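Local coordinates for protein adenylation domain (PDB 5N9X) that belongs to the AMP-binding (ANL) family of adenylation domains and holds adenosine-5'-triphosphate and threonine in its pocket, at residues A[34-39]-A[47-52]; A[83-88]-A[216-221]; A[192-197]-A[340-345]; A[266-271]-A[294-299]; A[439-444]-A[490-495]. One frame throughout, in Å; residues are numbered along the deposited sequence.

Interaction 1: A[34-39]-A[47-52]; sequences RTALHI and GLLHSW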
# COMPACT_ATOMS: atom_id res chain seq x y z
N ARG A 34 -17.07 19.76 -11.95
CA ARG A 34 -17.16 18.55 -11.12
C ARG A 34 -16.41 18.69 -9.79
O ARG A 34 -15.46 19.48 -9.67
CB ARG A 34 -16.63 17.32 -11.88
CG ARG A 34 -17.45 16.95 -13.10
CD ARG A 34 -17.06 15.59 -13.66
NE ARG A 34 -17.55 14.49 -12.84
CZ ARG A 34 -18.83 14.15 -12.73
NH1 ARG A 34 -19.77 14.83 -13.38
NH2 ARG A 34 -19.17 13.12 -11.97
N THR A 35 -16.83 17.89 -8.80
CA THR A 35 -16.22 17.92 -7.47
C THR A 35 -14.95 17.07 -7.45
O THR A 35 -15.01 15.86 -7.69
CB THR A 35 -17.20 17.40 -6.38
OG1 THR A 35 -18.43 18.14 -6.42
CG2 THR A 35 -16.59 17.54 -4.99
N ALA A 36 -13.81 17.68 -7.17
CA ALA A 36 -12.58 16.93 -7.06
C ALA A 36 -12.42 16.34 -5.64
O ALA A 36 -12.08 15.17 -5.47
CB ALA A 36 -11.39 17.80 -7.43
N LEU A 37 -12.67 17.18 -4.63
CA LEU A 37 -12.51 16.75 -3.25
C LEU A 37 -13.80 16.92 -2.49
O LEU A 37 -14.50 17.93 -2.63
CB LEU A 37 -11.39 17.53 -2.54
CG LEU A 37 -10.00 17.60 -3.19
CD1 LEU A 37 -9.08 18.43 -2.33
CD2 LEU A 37 -9.40 16.21 -3.43
N HIS A 38 -14.11 15.91 -1.67
CA HIS A 38 -15.28 15.92 -0.79
C HIS A 38 -14.83 15.60 0.64
O HIS A 38 -14.50 14.46 0.94
CB HIS A 38 -16.32 14.91 -1.26
CG HIS A 38 -17.69 15.12 -0.69
ND1 HIS A 38 -18.78 14.40 -1.11
CD2 HIS A 38 -18.14 15.99 0.23
CE1 HIS A 38 -19.85 14.80 -0.45
NE2 HIS A 38 -19.50 15.77 0.37
N ILE A 39 -14.82 16.61 1.50
CA ILE A 39 -14.37 16.43 2.87
C ILE A 39 -15.51 16.81 3.82
O ILE A 39 -15.79 17.99 4.05
CB ILE A 39 -13.09 17.27 3.17
CG1 ILE A 39 -12.04 17.04 2.07
CG2 ILE A 39 -12.53 16.96 4.55
CD1 ILE A 39 -12.06 18.09 0.98
N GLY A 47 -11.89 22.80 -11.13
CA GLY A 47 -11.50 24.17 -11.45
C GLY A 47 -10.82 24.95 -10.34
O GLY A 47 -9.78 25.59 -10.58
N LEU A 48 -11.37 24.90 -9.12
CA LEU A 48 -10.80 25.67 -8.01
C LEU A 48 -9.55 25.00 -7.41
O LEU A 48 -8.59 25.69 -7.05
CB LEU A 48 -11.86 25.93 -6.92
CG LEU A 48 -11.36 26.57 -5.61
CD1 LEU A 48 -10.97 28.06 -5.75
CD2 LEU A 48 -12.41 26.39 -4.48
N LEU A 49 -9.57 23.67 -7.32
CA LEU A 49 -8.36 22.92 -6.96
C LEU A 49 -7.21 23.24 -7.93
O LEU A 49 -6.08 23.49 -7.51
CB LEU A 49 -8.66 21.41 -6.92
CG LEU A 49 -7.53 20.47 -6.45
CD1 LEU A 49 -6.78 21.01 -5.20
CD2 LEU A 49 -8.01 19.04 -6.22
N HIS A 50 -7.51 23.26 -9.23
CA HIS A 50 -6.51 23.59 -10.23
C HIS A 50 -5.93 24.99 -10.02
O HIS A 50 -4.72 25.18 -10.08
CB HIS A 50 -7.08 23.48 -11.64
CG HIS A 50 -6.04 23.64 -12.70
ND1 HIS A 50 -5.89 24.80 -13.43
CD2 HIS A 50 -5.08 22.79 -13.14
CE1 HIS A 50 -4.89 24.65 -14.28
NE2 HIS A 50 -4.38 23.43 -14.13
N SER A 51 -6.80 25.96 -9.76
CA SER A 51 -6.36 27.31 -9.44
C SER A 51 -5.42 27.39 -8.24
O SER A 51 -4.38 28.03 -8.29
CB SER A 51 -7.56 28.22 -9.18
OG SER A 51 -7.93 28.87 -10.36
N TRP A 52 -5.84 26.75 -7.16
CA TRP A 52 -5.13 26.74 -5.89
C TRP A 52 -3.73 26.15 -6.13
O TRP A 52 -2.70 26.74 -5.74
CB TRP A 52 -5.97 25.92 -4.90
CG TRP A 52 -5.52 25.84 -3.48
CD1 TRP A 52 -4.43 26.45 -2.92
CD2 TRP A 52 -6.18 25.15 -2.41
NE1 TRP A 52 -4.36 26.15 -1.58
CE2 TRP A 52 -5.43 25.36 -1.24
CE3 TRP A 52 -7.34 24.37 -2.34
CZ2 TRP A 52 -5.80 24.82 -0.00
CZ3 TRP A 52 -7.70 23.82 -1.11
CH2 TRP A 52 -6.94 24.04 0.04
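Leu-49 has CG anti to its backbone N (chi1 -175°) and Leu-37 has CG anti to its carbonyl carbon (chi1 -53°), and these two torsions bring the leucines together where a beta hairpin packs on the helix that follows it. The hairpin pairs strand 35-39 with strand 42-45 and carries a classic beta bulge, in which Ala-36 and Leu-37 both face Ile-44. The bulge gives two consecutive residues side chains directed at helix 46-62, and both meet the same methyl group. The contact is wholly apolar and buried, although its summed area is only 131 Å². On the helix side, Leu-49 also touches Ala-83 and Leu-86 of helix 79-90, while Leu-37 packs on Leu-228 of the neighbouring strand 227-230. One turn further along helix 46-62, the indole of Trp-52 is fixed by a hydrogen bond from its NE1 to the backbone O of Val-139. The two leucine side chains cross at about a right angle, CD1 of Leu-37 coming within 4.1 Å of Leu-49 CD2. That same CD2 of Leu-49 lies 3.8 Å from CB of Ala-36 and 3.9 Å from CG of Leu-37.

Interaction 2: A[83-88]-A[216-221]; sequences AAMLGI and WEIWGA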
# COMPACT_ATOMS: atom_id res chain seq x y z
N ALA A 83 -3.96 19.78 -2.14
CA ALA A 83 -3.61 20.92 -2.96
C ALA A 83 -2.09 21.18 -2.89
O ALA A 83 -1.45 21.48 -3.90
CB ALA A 83 -4.41 22.17 -2.53
N ALA A 84 -1.53 21.04 -1.69
CA ALA A 84 -0.09 21.13 -1.54
C ALA A 84 0.61 20.08 -2.40
O ALA A 84 1.64 20.35 -3.03
CB ALA A 84 0.31 20.97 -0.08
N MET A 85 0.06 18.87 -2.45
CA MET A 85 0.80 17.84 -3.16
C MET A 85 0.74 18.13 -4.67
O MET A 85 1.71 17.92 -5.39
CB MET A 85 0.28 16.45 -2.78
CG MET A 85 0.76 15.35 -3.68
SD MET A 85 -0.49 15.01 -4.93
CE MET A 85 -1.29 13.61 -4.14
N LEU A 86 -0.39 18.65 -5.15
CA LEU A 86 -0.48 19.04 -6.55
C LEU A 86 0.46 20.19 -6.84
O LEU A 86 1.15 20.19 -7.85
CB LEU A 86 -1.90 19.43 -6.92
CG LEU A 86 -2.91 18.30 -6.86
CD1 LEU A 86 -4.34 18.84 -6.88
CD2 LEU A 86 -2.68 17.36 -8.02
N GLY A 87 0.51 21.16 -5.95
CA GLY A 87 1.41 22.29 -6.10
C GLY A 87 2.86 21.84 -6.21
O GLY A 87 3.61 22.29 -7.09
N ILE A 88 3.24 20.93 -5.32
CA ILE A 88 4.58 20.34 -5.37
C ILE A 88 4.86 19.68 -6.72
O ILE A 88 5.94 19.85 -7.29
CB ILE A 88 4.78 19.32 -4.21
CG1 ILE A 88 4.83 20.05 -2.86
CG2 ILE A 88 6.02 18.49 -4.41
CD1 ILE A 88 4.79 19.12 -1.64
N TRP A 216 -2.86 5.41 -5.83
CA TRP A 216 -3.90 4.79 -6.61
C TRP A 216 -5.23 5.45 -6.31
O TRP A 216 -6.01 5.75 -7.21
CB TRP A 216 -3.91 3.30 -6.31
CG TRP A 216 -5.05 2.52 -6.77
CD1 TRP A 216 -6.01 1.97 -5.99
CD2 TRP A 216 -5.35 2.11 -8.11
NE1 TRP A 216 -6.90 1.26 -6.75
CE2 TRP A 216 -6.51 1.32 -8.06
CE3 TRP A 216 -4.74 2.34 -9.36
CZ2 TRP A 216 -7.10 0.75 -9.22
CZ3 TRP A 216 -5.32 1.78 -10.50
CH2 TRP A 216 -6.49 1.00 -10.42
N GLU A 217 -5.47 5.69 -5.03
CA GLU A 217 -6.73 6.24 -4.60
C GLU A 217 -6.89 7.68 -5.11
O GLU A 217 -7.88 8.00 -5.74
CB GLU A 217 -6.85 6.18 -3.06
CG GLU A 217 -7.09 4.78 -2.50
CD GLU A 217 -7.09 4.72 -0.96
OE1 GLU A 217 -6.44 5.57 -0.31
OE2 GLU A 217 -7.73 3.81 -0.40
N ILE A 218 -5.91 8.52 -4.84
CA ILE A 218 -5.96 9.92 -5.26
C ILE A 218 -6.08 10.09 -6.78
O ILE A 218 -6.97 10.80 -7.29
CB ILE A 218 -4.69 10.70 -4.78
CG1 ILE A 218 -4.70 10.89 -3.26
CG2 ILE A 218 -4.56 12.02 -5.52
CD1 ILE A 218 -3.26 10.97 -2.63
N TRP A 219 -5.18 9.41 -7.51
CA TRP A 219 -5.10 9.59 -8.94
C TRP A 219 -6.15 8.77 -9.68
O TRP A 219 -6.54 9.14 -10.79
CB TRP A 219 -3.68 9.27 -9.41
CG TRP A 219 -2.83 10.41 -9.00
CD1 TRP A 219 -1.90 10.43 -7.99
CD2 TRP A 219 -2.88 11.73 -9.53
NE1 TRP A 219 -1.36 11.67 -7.88
CE2 TRP A 219 -1.93 12.50 -8.81
CE3 TRP A 219 -3.63 12.35 -10.54
CZ2 TRP A 219 -1.71 13.86 -9.08
CZ3 TRP A 219 -3.41 13.69 -10.81
CH2 TRP A 219 -2.46 14.43 -10.08
N GLY A 220 -6.63 7.70 -9.07
CA GLY A 220 -7.82 7.03 -9.57
C GLY A 220 -8.92 8.06 -9.80
O GLY A 220 -9.50 8.14 -10.88
N ALA A 221 -9.14 8.89 -8.78
CA ALA A 221 -10.15 9.94 -8.83
C ALA A 221 -9.78 11.13 -9.71
O ALA A 221 -10.53 11.51 -10.61
CB ALA A 221 -10.43 10.43 -7.42
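Apolar contacts between Met-85 and Ile-218 and between Leu-86 and Trp-219 join helix 79-90 to helix 213-222, two helices of the large AMP-binding domain. The axes of the two short segments cross at -79° and stay 13.1 Å apart at their closest, a separation bridged by long side chains. Met-85 and Ile-218 reach toward each other tip to tip: CE of Met-85 stands 3.6 Å from CD1 of Ile-218 and 3.9 Å from its CG2. The methionine leaves its helix with CG anti to the backbone N (chi1 167°) and then bends at both following torsions, which carries the methyl into this position. Leu-86 and Trp-219 instead slide past each other in opposite directions, and CD2 of Leu-86 lies 3.6 Å from CH2 and 3.8 Å from CZ2 of the indole. A Met-aromatic contact accompanies the packing: SD of Met-85 is 5.5 Å from the centroid of the five-membered ring of Trp-219, in an oblique position 67° off the ring normal. Within its own helix, Ile-218 lays CG2 over one face of that indole, toward the rim. Leu-86 continues the apolar layer onto Ala-53 of helix 46-62, and Ile-218 onto Leu-205. The residues that meet are all apolar and buried, consistent with dispersion and shape fit as the main attraction, the sulfur perhaps adding a weak term beside the indole.

Interaction 3: A[192-197]-A[340-345]; sequences SRLFSF and PLPGFT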
# COMPACT_ATOMS: atom_id res chain seq x y z
N SER A 192 -6.36 0.62 -17.66
CA SER A 192 -7.40 1.26 -18.47
C SER A 192 -8.47 0.31 -19.00
O SER A 192 -9.64 0.68 -19.09
CB SER A 192 -6.73 1.97 -19.63
OG SER A 192 -6.57 1.07 -20.71
N ARG A 193 -8.07 -0.91 -19.35
CA ARG A 193 -8.99 -1.90 -19.90
C ARG A 193 -9.49 -2.96 -18.91
O ARG A 193 -10.52 -3.59 -19.15
CB ARG A 193 -8.35 -2.59 -21.11
CG ARG A 193 -8.52 -1.79 -22.40
CD ARG A 193 -7.74 -2.39 -23.55
NE ARG A 193 -8.02 -1.72 -24.82
CZ ARG A 193 -7.14 -1.60 -25.82
NH1 ARG A 193 -5.92 -2.11 -25.70
NH2 ARG A 193 -7.48 -0.97 -26.94
N LEU A 194 -8.78 -3.17 -17.81
CA LEU A 194 -9.23 -4.16 -16.84
C LEU A 194 -10.29 -3.61 -15.87
O LEU A 194 -11.11 -4.35 -15.33
CB LEU A 194 -8.05 -4.72 -16.04
CG LEU A 194 -7.07 -5.59 -16.84
CD1 LEU A 194 -5.70 -5.63 -16.16
CD2 LEU A 194 -7.62 -7.00 -17.03
N PHE A 195 -10.25 -2.31 -15.65
CA PHE A 195 -11.21 -1.65 -14.79
C PHE A 195 -12.11 -0.84 -15.71
O PHE A 195 -11.66 -0.45 -16.80
CB PHE A 195 -10.53 -0.73 -13.77
CG PHE A 195 -9.87 -1.42 -12.58
CD1 PHE A 195 -10.62 -1.81 -11.47
CD2 PHE A 195 -8.49 -1.62 -12.55
CE1 PHE A 195 -10.00 -2.41 -10.37
CE2 PHE A 195 -7.87 -2.22 -11.44
CZ PHE A 195 -8.63 -2.62 -10.36
N SER A 196 -13.33 -0.54 -15.28
CA SER A 196 -14.16 0.44 -15.99
C SER A 196 -14.43 1.69 -15.13
O SER A 196 -15.44 1.76 -14.42
CB SER A 196 -15.47 -0.22 -16.41
OG SER A 196 -16.33 0.70 -17.06
N PHE A 197 -13.52 2.66 -15.19
CA PHE A 197 -13.65 3.90 -14.42
C PHE A 197 -14.28 5.05 -15.20
O PHE A 197 -14.05 5.21 -16.39
CB PHE A 197 -12.27 4.35 -13.91
CG PHE A 197 -11.61 3.35 -13.00
CD1 PHE A 197 -12.33 2.78 -11.96
CD2 PHE A 197 -10.28 3.01 -13.16
CE1 PHE A 197 -11.74 1.85 -11.11
CE2 PHE A 197 -9.67 2.10 -12.31
CZ PHE A 197 -10.40 1.52 -11.28
N PRO A 340 0.19 -10.51 -14.46
CA PRO A 340 0.84 -9.19 -14.47
C PRO A 340 0.06 -8.15 -15.27
O PRO A 340 -0.55 -8.51 -16.27
CB PRO A 340 2.19 -9.49 -15.14
CG PRO A 340 2.50 -10.90 -14.67
CD PRO A 340 1.16 -11.60 -14.67
N LEU A 341 0.04 -6.89 -14.82
CA LEU A 341 -0.55 -5.82 -15.64
C LEU A 341 0.11 -5.75 -17.01
O LEU A 341 1.29 -6.05 -17.14
CB LEU A 341 -0.46 -4.47 -14.94
CG LEU A 341 -1.11 -4.49 -13.56
CD1 LEU A 341 -0.83 -3.23 -12.72
CD2 LEU A 341 -2.63 -4.72 -13.71
N PRO A 342 -0.68 -5.38 -18.04
CA PRO A 342 -0.22 -5.26 -19.43
C PRO A 342 1.20 -4.72 -19.60
O PRO A 342 1.95 -5.25 -20.43
CB PRO A 342 -1.25 -4.30 -20.05
CG PRO A 342 -2.52 -4.72 -19.38
CD PRO A 342 -2.14 -5.21 -17.97
N GLY A 343 1.61 -3.72 -18.85
CA GLY A 343 2.98 -3.24 -19.09
C GLY A 343 4.13 -4.22 -18.79
O GLY A 343 5.23 -4.09 -19.33
N PHE A 344 3.87 -5.19 -17.92
CA PHE A 344 4.90 -6.07 -17.37
C PHE A 344 5.29 -7.28 -18.19
O PHE A 344 4.44 -7.97 -18.76
CB PHE A 344 4.45 -6.59 -16.01
CG PHE A 344 4.34 -5.54 -14.98
CD1 PHE A 344 5.46 -5.14 -14.28
CD2 PHE A 344 3.10 -4.95 -14.69
CE1 PHE A 344 5.37 -4.16 -13.31
CE2 PHE A 344 3.01 -3.97 -13.73
CZ PHE A 344 4.14 -3.57 -13.03
N THR A 345 6.58 -7.57 -18.18
CA THR A 345 7.01 -8.94 -18.43
C THR A 345 7.57 -9.47 -17.11
O THR A 345 7.97 -8.70 -16.24
CB THR A 345 8.04 -9.05 -19.57
OG1 THR A 345 9.28 -8.48 -19.15
CG2 THR A 345 7.55 -8.34 -20.78
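Leu-194 spans the gap between two loops by a single methyl: its CD1 lies 4.0 Å from CD2 of Leu-341 and equally 4.0 Å from CD of Pro-342. The two halves differ in burial rather than in distance. Leu-341 is the enclosed one, packed also on Met-310 and Phe-322. With CG anti to the carbonyl carbon (chi1 -56°), its side chain brings CD2 toward Leu-194, and the two leucines meet at an oblique angle. Leu-194 touches the same Phe-322, which places the buried edge of the contact against the strands of the large mixed sheet. The other half lies at the solvent side, where CD1 of Leu-194 points end-on at CD of Pro-342, both residues being exposed. Pro-342 stands at the second position of a type I beta turn, closed by the backbone hydrogen bond from Phe-344 N to Leu-341 O (2.8 Å). Only 85 Å² is buried in all, so this is a light apolar touch between loops. The turn links strand 336-340 to strand 345-349, whereas segment 192-197 leads from helix 181-191 toward strand 202-205; next to Leu-194, Phe-195 sends its ring inward, edge-to-face with Phe-322 and Tyr-280 and against Trp-216 of helix 213-222.

Interaction 4: A[266-271]-A[294-299]; sequences TAVLGE and RPWAKR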
# COMPACT_ATOMS: atom_id res chain seq x y z
N THR A 266 -17.23 -7.28 8.96
CA THR A 266 -17.87 -7.59 10.22
C THR A 266 -18.91 -6.53 10.53
O THR A 266 -20.05 -6.84 10.88
CB THR A 266 -16.86 -7.68 11.36
OG1 THR A 266 -15.89 -8.69 11.06
CG2 THR A 266 -17.56 -8.01 12.67
N ALA A 267 -18.49 -5.29 10.36
CA ALA A 267 -19.30 -4.12 10.63
C ALA A 267 -20.49 -3.99 9.67
O ALA A 267 -21.61 -3.69 10.09
CB ALA A 267 -18.43 -2.88 10.59
N VAL A 268 -20.25 -4.19 8.38
CA VAL A 268 -21.33 -4.14 7.39
C VAL A 268 -22.38 -5.22 7.68
O VAL A 268 -23.58 -4.95 7.70
CB VAL A 268 -20.77 -4.31 5.94
CG1 VAL A 268 -21.89 -4.64 4.96
CG2 VAL A 268 -19.99 -3.08 5.50
N LEU A 269 -21.91 -6.43 7.94
CA LEU A 269 -22.80 -7.54 8.24
C LEU A 269 -23.54 -7.38 9.57
O LEU A 269 -24.71 -7.75 9.69
CB LEU A 269 -22.02 -8.86 8.24
CG LEU A 269 -21.82 -9.61 6.91
CD1 LEU A 269 -21.65 -8.68 5.74
CD2 LEU A 269 -20.64 -10.61 6.99
N GLY A 270 -22.86 -6.83 10.58
CA GLY A 270 -23.48 -6.65 11.88
C GLY A 270 -24.63 -5.63 11.90
O GLY A 270 -25.73 -5.92 12.37
N GLU A 271 -24.36 -4.44 11.38
CA GLU A 271 -25.38 -3.40 11.29
C GLU A 271 -26.32 -3.64 10.07
O GLU A 271 -27.36 -3.00 9.94
CB GLU A 271 -24.70 -2.02 11.22
CG GLU A 271 -25.67 -0.84 11.18
CD GLU A 271 -25.09 0.43 11.78
OE1 GLU A 271 -24.58 0.36 12.93
OE2 GLU A 271 -25.16 1.49 11.12
N ARG A 294 -15.38 -15.00 1.96
CA ARG A 294 -16.64 -15.77 1.97
C ARG A 294 -17.83 -15.02 2.61
O ARG A 294 -18.91 -14.97 2.02
CB ARG A 294 -16.45 -17.14 2.67
CG ARG A 294 -15.38 -18.06 2.06
CD ARG A 294 -15.48 -19.50 2.58
NE ARG A 294 -14.18 -20.04 2.98
CZ ARG A 294 -13.43 -20.86 2.25
NH1 ARG A 294 -13.84 -21.25 1.05
NH2 ARG A 294 -12.25 -21.28 2.71
N PRO A 295 -17.65 -14.43 3.82
CA PRO A 295 -18.82 -13.77 4.41
C PRO A 295 -19.36 -12.64 3.55
O PRO A 295 -20.57 -12.51 3.39
CB PRO A 295 -18.30 -13.22 5.74
CG PRO A 295 -17.05 -13.95 6.01
CD PRO A 295 -16.46 -14.33 4.69
N TRP A 296 -18.46 -11.83 2.99
CA TRP A 296 -18.88 -10.83 2.01
C TRP A 296 -19.68 -11.45 0.88
O TRP A 296 -20.76 -10.98 0.55
CB TRP A 296 -17.68 -10.10 1.43
CG TRP A 296 -18.05 -8.93 0.57
CD1 TRP A 296 -18.24 -8.93 -0.78
CD2 TRP A 296 -18.26 -7.58 1.00
NE1 TRP A 296 -18.56 -7.66 -1.21
CE2 TRP A 296 -18.58 -6.82 -0.13
CE3 TRP A 296 -18.20 -6.95 2.25
CZ2 TRP A 296 -18.84 -5.45 -0.06
CZ3 TRP A 296 -18.46 -5.60 2.32
CH2 TRP A 296 -18.78 -4.86 1.17
N ALA A 297 -19.13 -12.51 0.28
CA ALA A 297 -19.68 -13.04 -0.95
C ALA A 297 -21.07 -13.65 -0.77
O ALA A 297 -21.88 -13.64 -1.69
CB ALA A 297 -18.72 -14.07 -1.54
N LYS A 298 -21.39 -14.16 0.41
CA LYS A 298 -22.74 -14.66 0.58
C LYS A 298 -23.78 -13.54 0.63
O LYS A 298 -24.92 -13.74 0.22
CB LYS A 298 -22.85 -15.53 1.83
CG LYS A 298 -23.68 -16.76 1.55
CD LYS A 298 -24.77 -16.96 2.58
CE LYS A 298 -25.15 -18.44 2.71
NZ LYS A 298 -26.14 -18.63 3.81
N ARG A 299 -23.38 -12.36 1.12
CA ARG A 299 -24.32 -11.23 1.22
C ARG A 299 -24.57 -10.51 -0.08
O ARG A 299 -25.71 -10.22 -0.43
CB ARG A 299 -23.87 -10.20 2.25
CG ARG A 299 -24.77 -10.20 3.46
CD ARG A 299 -26.09 -9.48 3.16
NE ARG A 299 -26.01 -8.02 3.03
CZ ARG A 299 -26.57 -7.32 2.04
NH1 ARG A 299 -27.17 -7.93 1.04
NH2 ARG A 299 -26.48 -5.99 2.02
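Leu-269 enters between Pro-295 and Arg-299, residues one turn apart on helix 290-300, and divides its two methyls between them. Its side chain crosses the proline at about a right angle, with CD2 3.7 Å from CB of Pro-295 and 4.1 Å from the backbone O of that residue. Toward Arg-299 the relation differs: the two side chains slide past each other in opposite directions, and CD1 of Leu-269 comes within 4.2 Å of CG of Arg-299. The arginine thus offers its aliphatic part to the leucine. Bends at chi2 and chi3 (-77° and -72°) turn the rest of its chain, and the guanidinium forms a salt bridge through NH2 to OD1 of Asp-274, in the connection after helix 258-271. Deeper in the contact, CG2 of Val-268 meets CZ3 of Trp-296 at 4.3 Å, approaching the indole obliquely. Leu-275 touches both Val-268 and Trp-296, and the rings of Phe-261 and Phe-300 also meet the tryptophan. The inner half is therefore buried and aromatic, while Pro-295 and Arg-299 stand exposed at the outer half. Axes of the two segments pass 10.5 Å apart at 42°. Helices 258-271 and 290-300 precede and follow strand 280-284 in the chain, and that strand runs parallel to strands 253-256 and 306-310, an alternation of successive beta-alpha-beta units characteristic of the large domain of ANL enzymes.

Interaction 5: A[439-444]-A[490-495]; sequences EAAVRT and KTVLPS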
# COMPACT_ATOMS: atom_id res chain seq x y z
N GLU A 439 1.34 -19.26 10.95
CA GLU A 439 0.49 -18.13 11.25
C GLU A 439 -0.94 -18.52 10.92
O GLU A 439 -1.83 -18.38 11.75
CB GLU A 439 0.94 -16.90 10.44
CG GLU A 439 1.85 -15.91 11.15
CD GLU A 439 2.64 -15.03 10.17
OE1 GLU A 439 2.08 -14.63 9.11
OE2 GLU A 439 3.83 -14.74 10.45
N ALA A 440 -1.15 -19.02 9.70
CA ALA A 440 -2.49 -19.43 9.27
C ALA A 440 -3.03 -20.53 10.17
O ALA A 440 -4.21 -20.51 10.52
CB ALA A 440 -2.47 -19.89 7.82
N ALA A 441 -2.17 -21.47 10.55
CA ALA A 441 -2.59 -22.54 11.45
C ALA A 441 -3.05 -21.98 12.80
O ALA A 441 -4.02 -22.49 13.38
CB ALA A 441 -1.48 -23.56 11.64
N VAL A 442 -2.37 -20.97 13.31
CA VAL A 442 -2.81 -20.35 14.55
C VAL A 442 -4.13 -19.62 14.30
O VAL A 442 -5.07 -19.75 15.08
CB VAL A 442 -1.73 -19.38 15.11
CG1 VAL A 442 -2.31 -18.51 16.22
CG2 VAL A 442 -0.52 -20.17 15.64
N ARG A 443 -4.23 -18.90 13.19
CA ARG A 443 -5.47 -18.21 12.82
C ARG A 443 -6.70 -19.14 12.68
O ARG A 443 -7.84 -18.72 12.85
CB ARG A 443 -5.26 -17.42 11.52
CG ARG A 443 -4.85 -15.99 11.73
CD ARG A 443 -4.80 -15.23 10.41
NE ARG A 443 -3.66 -14.32 10.38
CZ ARG A 443 -2.56 -14.55 9.66
NH1 ARG A 443 -2.48 -15.64 8.91
NH2 ARG A 443 -1.56 -13.69 9.70
N THR A 444 -6.44 -20.40 12.38
CA THR A 444 -7.47 -21.44 12.28
C THR A 444 -8.29 -21.56 13.57
O THR A 444 -9.42 -22.04 13.56
CB THR A 444 -6.82 -22.80 11.89
OG1 THR A 444 -6.77 -22.90 10.47
CG2 THR A 444 -7.59 -23.97 12.41
N LYS A 490 -1.23 -28.20 18.03
CA LYS A 490 -0.63 -29.54 18.04
C LYS A 490 -1.41 -30.50 17.13
O LYS A 490 -0.89 -31.55 16.76
CB LYS A 490 -0.56 -30.16 19.44
CG LYS A 490 0.49 -29.59 20.37
CD LYS A 490 1.36 -30.68 20.97
CE LYS A 490 2.82 -30.21 20.93
NZ LYS A 490 3.83 -31.32 20.94
N THR A 491 -2.65 -30.14 16.81
CA THR A 491 -3.46 -30.88 15.85
C THR A 491 -3.04 -30.61 14.43
O THR A 491 -2.90 -31.53 13.61
CB THR A 491 -4.95 -30.50 15.99
OG1 THR A 491 -5.41 -30.91 17.28
CG2 THR A 491 -5.80 -31.14 14.88
N VAL A 492 -2.83 -29.33 14.14
CA VAL A 492 -2.76 -28.83 12.78
C VAL A 492 -1.37 -28.95 12.17
O VAL A 492 -1.23 -29.11 10.96
CB VAL A 492 -3.20 -27.36 12.74
CG1 VAL A 492 -3.75 -26.98 11.37
CG2 VAL A 492 -4.26 -27.12 13.79
N LEU A 493 -0.34 -28.86 13.00
CA LEU A 493 1.02 -28.72 12.48
C LEU A 493 1.96 -29.81 12.94
O LEU A 493 1.82 -30.32 14.04
CB LEU A 493 1.60 -27.38 12.91
CG LEU A 493 0.99 -26.14 12.27
CD1 LEU A 493 1.73 -24.91 12.82
CD2 LEU A 493 1.05 -26.21 10.75
N PRO A 494 2.95 -30.13 12.12
CA PRO A 494 4.02 -30.98 12.67
C PRO A 494 4.78 -30.28 13.82
O PRO A 494 4.76 -29.05 13.93
CB PRO A 494 4.91 -31.25 11.45
CG PRO A 494 4.65 -30.09 10.52
CD PRO A 494 3.21 -29.71 10.73
N SER A 495 5.40 -31.10 14.67
CA SER A 495 6.00 -30.65 15.93
C SER A 495 7.09 -29.59 15.79
O SER A 495 7.17 -28.67 16.61
CB SER A 495 6.58 -31.86 16.67
OG SER A 495 5.55 -32.64 17.23
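Helix 435-443 nears its end along segment 439-444, while segment 490-495 runs from the last, weakly bonded turn of helix 482-492 into an extended chain; their CA atoms come within 6.4 Å, between Ala-441 and Val-492. The contact packs the last turns of one helix against the end of another in the alpha/beta C-terminal domain of the AMP-binding family. The small side chain of Ala-441 probably allows the close approach. Its CB fits against the branch point of Leu-493, 3.6 Å from CG, with CD1 at 3.7 Å and CD2 at 3.8 Å, both methyls lying beside CG on the same side of it. Val-492 adds one branch: its CG1, anti to the backbone N (chi1 -154°), reaches CB of Ala-441 at 4.1 Å. Ala-441 is buried, whereas Val-492 is exposed at the margin. Val-442 extends the packing onto Leu-485 and Val-489 of helix 482-492. Arg-443 makes a salt bridge to Asp-450, and OE2 of Glu-439 takes a salt bridge from NH1 of Arg-518 together with a hydrogen bond from the backbone N of Val-453.

Overall arrangement
From the N terminus, interaction 1 closes first, a short loop of hairpin and helix. Interaction 2 follows in series and touches it through helix 79-90, which packs against both helix 46-62 and helix 213-222. Interaction 3 crosses interaction 2, their segments alternating along the chain, and the two meet through aromatic rings, Trp-216 packing on Phe-197. Interaction 4 is nested within the long loop closed by interaction 3, pairing two helices that connect parallel strands of the large mixed sheet. Interaction 5 comes last and closes a loop within the C-terminal domain, its centre about 51 Å from that of interaction 1 and across the chain's centre.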